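Local structure of major pilin backbone protein T-antigen, T13 (Streptococcus pyogenes, 6BBT) at residues Thr20-Thr32 / Ser185-Ile197. The protein forms the repeating backbone subunit of the pili on the surface of group A streptococci and is the T-antigen used in serotyping. Numbering follows the deposited sequence.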
loop_
_atom_site.group_PDB
_atom_site.type_symbol
_atom_site.label_atom_id
_atom_site.label_comp_id
_atom_site.label_asym_id
_atom_site.label_seq_id
_atom_site.Cartn_x
_atom_site.Cartn_y
_atom_site.Cartn_z
ATOM N N THR A 20 7.468 9.018 3.453
ATOM C CA THR A 20 8.546 9.950 3.791
ATOM C C THR A 20 9.687 9.988 2.781
ATOM O O THR A 20 10.647 10.753 2.980
ATOM C CB THR A 20 9.114 9.639 5.176
ATOM O OG1 THR A 20 9.657 8.322 5.184
ATOM C CG2 THR A 20 8.015 9.756 6.249
ATOM N N ASP A 21 9.595 9.227 1.692
ATOM C CA ASP A 21 10.739 9.095 0.773
ATOM C C ASP A 21 10.237 8.977 -0.673
ATOM O O ASP A 21 9.694 7.941 -1.057
ATOM C CB ASP A 21 11.570 7.880 1.187
ATOM C CG ASP A 21 12.762 7.615 0.278
ATOM O OD1 ASP A 21 13.015 8.368 -0.685
ATOM O OD2 ASP A 21 13.450 6.619 0.547
ATOM N N ASN A 22 10.473 10.023 -1.466
ATOM C CA ASN A 22 10.019 10.056 -2.845
ATOM C C ASN A 22 10.642 9.036 -3.781
ATOM O O ASN A 22 10.106 8.824 -4.850
ATOM C CB ASN A 22 10.157 11.453 -3.442
ATOM C CG ASN A 22 9.236 12.456 -2.808
ATOM O OD1 ASN A 22 8.290 12.116 -2.099
ATOM N ND2 ASN A 22 9.506 13.716 -3.068
ATOM N N GLU A 23 11.741 8.394 -3.382
ATOM C CA GLU A 23 12.316 7.282 -4.146
ATOM C C GLU A 23 11.449 6.017 -4.120
ATOM O O GLU A 23 11.658 5.116 -4.915
ATOM C CB GLU A 23 13.693 6.900 -3.597
ATOM C CG GLU A 23 14.743 7.988 -3.783
ATOM C CD GLU A 23 16.173 7.485 -3.588
ATOM O OE1 GLU A 23 16.390 6.401 -2.980
ATOM O OE2 GLU A 23 17.089 8.207 -4.039
ATOM N N ILE A 24 10.534 5.928 -3.158
ATOM C CA ILE A 24 9.658 4.769 -3.007
ATOM C C ILE A 24 8.404 4.984 -3.844
ATOM O O ILE A 24 7.842 6.107 -3.903
ATOM C CB ILE A 24 9.326 4.544 -1.520
ATOM C CG1 ILE A 24 10.611 4.090 -0.797
ATOM C CG2 ILE A 24 8.203 3.518 -1.344
ATOM C CD1 ILE A 24 10.479 4.005 0.700
ATOM N N LEU A 25 7.972 3.923 -4.512
ATOM C CA LEU A 25 6.728 3.988 -5.314
ATOM C C LEU A 25 5.504 3.807 -4.411
ATOM O O LEU A 25 5.353 2.764 -3.794
ATOM C CB LEU A 25 6.707 2.907 -6.388
ATOM C CG LEU A 25 7.605 3.038 -7.594
ATOM C CD1 LEU A 25 7.252 1.939 -8.599
ATOM C CD2 LEU A 25 7.468 4.433 -8.212
ATOM N N MET A 26 4.649 4.829 -4.350
ATOM C CA MET A 26 3.324 4.704 -3.696
ATOM C C MET A 26 2.517 3.596 -4.422
ATOM O O MET A 26 2.476 3.591 -5.667
ATOM C CB MET A 26 2.568 6.039 -3.800
ATOM C CG MET A 26 1.181 6.076 -3.147
ATOM S SD MET A 26 1.315 6.258 -1.349
ATOM C CE MET A 26 1.685 8.009 -1.223
ATOM N N PRO A 27 1.908 2.651 -3.671
ATOM C CA PRO A 27 1.060 1.681 -4.362
ATOM C C PRO A 27 -0.166 2.315 -5.044
ATOM O O PRO A 27 -0.781 3.227 -4.502
ATOM C CB PRO A 27 0.638 0.711 -3.252
ATOM C CG PRO A 27 0.874 1.424 -1.967
ATOM C CD PRO A 27 2.021 2.356 -2.223
ATOM N N LYS A 28 -0.505 1.817 -6.222
ATOM C CA LYS A 28 -1.762 2.177 -6.869
ATOM C C LYS A 28 -2.886 1.339 -6.254
ATOM O O LYS A 28 -3.002 0.144 -6.526
ATOM C CB LYS A 28 -1.698 1.998 -8.384
ATOM C CG LYS A 28 -2.936 2.554 -9.086
ATOM C CD LYS A 28 -3.008 2.203 -10.545
ATOM C CE LYS A 28 -4.404 2.490 -11.073
ATOM N NZ LYS A 28 -4.475 2.090 -12.491
ATOM N N THR A 29 -3.695 1.964 -5.399
ATOM C CA THR A 29 -4.697 1.223 -4.631
ATOM C C THR A 29 -5.786 2.156 -4.111
ATOM O O THR A 29 -5.675 3.382 -4.236
ATOM C CB THR A 29 -4.040 0.446 -3.461
ATOM O OG1 THR A 29 -4.949 -0.541 -2.948
ATOM C CG2 THR A 29 -3.600 1.388 -2.350
ATOM N N THR A 30 -6.846 1.578 -3.555
ATOM C CA THR A 30 -7.914 2.396 -2.961
ATOM C C THR A 30 -8.061 1.979 -1.523
ATOM O O THR A 30 -7.697 0.865 -1.151
ATOM C CB THR A 30 -9.267 2.231 -3.677
ATOM O OG1 THR A 30 -9.660 0.865 -3.589
ATOM C CG2 THR A 30 -9.144 2.628 -5.129
ATOM N N PHE A 31 -8.538 2.897 -0.707
ATOM C CA PHE A 31 -8.998 2.568 0.634
ATOM C C PHE A 31 -10.484 2.873 0.704
ATOM O O PHE A 31 -10.936 3.883 0.188
ATOM C CB PHE A 31 -8.235 3.366 1.692
ATOM C CG PHE A 31 -6.796 3.013 1.748
ATOM C CD1 PHE A 31 -6.363 1.977 2.556
ATOM C CD2 PHE A 31 -5.886 3.644 0.927
ATOM C CE1 PHE A 31 -5.035 1.614 2.594
ATOM C CE2 PHE A 31 -4.540 3.279 0.947
ATOM C CZ PHE A 31 -4.117 2.260 1.783
ATOM N N THR A 32 -11.228 1.994 1.364
ATOM C CA THR A 32 -12.661 2.096 1.449
ATOM C C THR A 32 -13.065 2.250 2.905
ATOM O O THR A 32 -12.635 1.486 3.761
ATOM C CB THR A 32 -13.311 0.854 0.830
ATOM O OG1 THR A 32 -13.047 0.864 -0.568
ATOM C CG2 THR A 32 -14.834 0.841 1.039
ATOM N N SER A 185 2.573 -4.811 -12.180
ATOM C CA SER A 185 1.422 -5.402 -11.494
ATOM C C SER A 185 0.322 -4.366 -11.495
ATOM O O SER A 185 0.528 -3.236 -11.948
ATOM C CB SER A 185 1.786 -5.784 -10.053
ATOM O OG SER A 185 2.012 -4.637 -9.226
ATOM N N ALA A 186 -0.836 -4.714 -10.949
ATOM C CA ALA A 186 -1.913 -3.730 -10.776
ATOM C C ALA A 186 -1.522 -2.567 -9.840
ATOM O O ALA A 186 -1.983 -1.437 -10.011
ATOM C CB ALA A 186 -3.169 -4.410 -10.240
ATOM N N LEU A 187 -0.665 -2.850 -8.866
ATOM C CA LEU A 187 -0.219 -1.847 -7.897
ATOM C C LEU A 187 0.937 -0.980 -8.372
ATOM O O LEU A 187 1.044 0.154 -7.926
ATOM C CB LEU A 187 0.246 -2.501 -6.608
ATOM C CG LEU A 187 -0.703 -3.260 -5.650
ATOM C CD1 LEU A 187 -0.280 -2.984 -4.201
ATOM C CD2 LEU A 187 -2.153 -2.894 -5.795
ATOM N N TYR A 188 1.827 -1.534 -9.191
ATOM C CA TYR A 188 3.031 -0.830 -9.639
ATOM C C TYR A 188 3.161 -0.990 -11.144
ATOM O O TYR A 188 3.504 -2.051 -11.629
ATOM C CB TYR A 188 4.275 -1.384 -8.897
ATOM C CG TYR A 188 4.085 -1.349 -7.406
ATOM C CD1 TYR A 188 4.231 -0.168 -6.702
ATOM C CD2 TYR A 188 3.705 -2.491 -6.706
ATOM C CE1 TYR A 188 4.045 -0.121 -5.330
ATOM C CE2 TYR A 188 3.520 -2.462 -5.341
ATOM C CZ TYR A 188 3.667 -1.271 -4.663
ATOM O OH TYR A 188 3.466 -1.255 -3.314
ATOM N N GLU A 189 2.917 0.098 -11.857
ATOM C CA GLU A 189 2.668 0.083 -13.276
ATOM C C GLU A 189 3.923 0.302 -14.105
ATOM O O GLU A 189 4.933 0.873 -13.647
ATOM C CB GLU A 189 1.655 1.167 -13.620
ATOM C CG GLU A 189 0.345 1.020 -12.843
ATOM C CD GLU A 189 -0.812 1.721 -13.522
ATOM O OE1 GLU A 189 -0.706 2.943 -13.769
ATOM O OE2 GLU A 189 -1.823 1.043 -13.811
ATOM N N LYS A 190 3.820 -0.144 -15.346
ATOM C CA LYS A 190 4.846 0.055 -16.367
ATOM C C LYS A 190 5.249 1.508 -16.483
ATOM O O LYS A 190 4.413 2.411 -16.429
ATOM C CB LYS A 190 4.297 -0.400 -17.730
ATOM C CG LYS A 190 5.276 -0.344 -18.888
ATOM C CD LYS A 190 4.616 -0.895 -20.158
ATOM C CE LYS A 190 5.457 -0.600 -21.403
ATOM N NZ LYS A 190 6.850 -1.152 -21.376
ATOM N N GLY A 191 6.540 1.737 -16.652
ATOM C CA GLY A 191 7.032 3.084 -16.799
ATOM C C GLY A 191 7.338 3.815 -15.499
ATOM O O GLY A 191 7.875 4.917 -15.550
ATOM N N GLN A 192 7.013 3.234 -14.338
ATOM C CA GLN A 192 7.455 3.809 -13.057
ATOM C C GLN A 192 8.863 3.329 -12.765
ATOM O O GLN A 192 9.315 2.327 -13.336
ATOM C CB GLN A 192 6.478 3.434 -11.953
ATOM C CG GLN A 192 5.091 3.988 -12.228
ATOM C CD GLN A 192 5.058 5.496 -12.165
ATOM O OE1 GLN A 192 5.593 6.087 -11.258
ATOM N NE2 GLN A 192 4.427 6.121 -13.122
ATOM N N VAL A 193 9.573 4.034 -11.885
ATOM C CA VAL A 193 10.992 3.759 -11.668
ATOM C C VAL A 193 11.240 3.212 -10.258
ATOM O O VAL A 193 10.547 3.570 -9.308
ATOM C CB VAL A 193 11.921 4.967 -11.958
ATOM C CG1 VAL A 193 11.869 5.354 -13.424
ATOM C CG2 VAL A 193 11.595 6.189 -11.139
ATOM N N VAL A 194 12.179 2.282 -10.187
ATOM C CA VAL A 194 12.647 1.685 -8.956
ATOM C C VAL A 194 14.165 1.924 -8.934
ATOM O O VAL A 194 14.863 1.759 -9.948
ATOM C CB VAL A 194 12.334 0.159 -8.927
ATOM C CG1 VAL A 194 12.910 -0.522 -7.685
ATOM C CG2 VAL A 194 10.814 -0.081 -8.969
ATOM N N LYS A 195 14.676 2.288 -7.766
ATOM C CA LYS A 195 16.095 2.582 -7.621
ATOM C C LYS A 195 16.952 1.314 -7.598
ATOM O O LYS A 195 16.560 0.288 -7.058
ATOM C CB LYS A 195 16.337 3.379 -6.347
ATOM C CG LYS A 195 15.595 4.697 -6.328
ATOM C CD LYS A 195 16.237 5.669 -7.311
ATOM C CE LYS A 195 15.327 6.812 -7.592
ATOM N NZ LYS A 195 16.090 7.800 -8.400
ATOM N N ILE A 196 18.122 1.402 -8.216
ATOM C CA ILE A 196 19.115 0.363 -8.163
ATOM C C ILE A 196 20.456 1.028 -7.807
ATOM O O ILE A 196 20.722 2.153 -8.253
ATOM C CB ILE A 196 19.197 -0.411 -9.488
ATOM C CG1 ILE A 196 20.095 -1.642 -9.378
ATOM C CG2 ILE A 196 19.665 0.447 -10.653
ATOM C CD1 ILE A 196 19.923 -2.615 -10.526
ATOM N N ILE A 197 21.283 0.328 -7.030
ATOM C CA ILE A 197 22.639 0.793 -6.731
ATOM C C ILE A 197 23.595 -0.115 -7.455
ATOM O O ILE A 197 23.608 -1.323 -7.234
ATOM C CB ILE A 197 22.938 0.843 -5.225
ATOM C CG1 ILE A 197 21.930 1.778 -4.555
ATOM C CG2 ILE A 197 24.401 1.297 -4.998
ATOM C CD1 ILE A 197 21.886 1.692 -3.050
HETATM O O HOH W 1 12.760 2.472 -5.450
HETATM O O HOH W 2 11.329 5.717 -7.734
HETATM O O HOH W 3 -4.758 -1.287 -7.970
#
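Leu187 meets Lys28 through the one direct backbone hydrogen bond of this contact, Lys28 N to Leu187 O (2.8 Å); Asn69 also donates to that oxygen. The Leu187 side chain sets CD1 against Pro27 CB. Next, the ring of Tyr188 lies alongside Pro27, its OH 3.4 Å from Pro27 CB, while Leu25 O comes to the ring edge at CE1; Pro227 and Ile230 also touch this tyrosine. Glu189 takes Lys28 in a salt bridge: Lys28 NZ lies 3.1 Å from Glu189 OE2 and comes from above the carboxylate plane; Lys28 reaches it fully extended, CG anti to the backbone N (chi1 -172°). At the end of the type II turn from Glu189 to Gln192, Leu25 inserts CD1 and CD2 against Gln192 CB, with Val194 CG2 4.1 Å from Leu25 CD1. One water joins Glu23 O to Val193 O and a second joins it to Lys195 N. Lys195 crosses Glu23 at about a right angle, aliphatic parts touching, but their charged ends stay beyond salt-bridge distance, Lys195 pairing with Asp204 and Glu23 with Lys225. Apolar centre, polar margins and bridging water thus illustrate an interface of loops and the start of strand 193-198 between the Spy0128-like and DUF7601 domains, the end-to-end joint of a two-domain pilin.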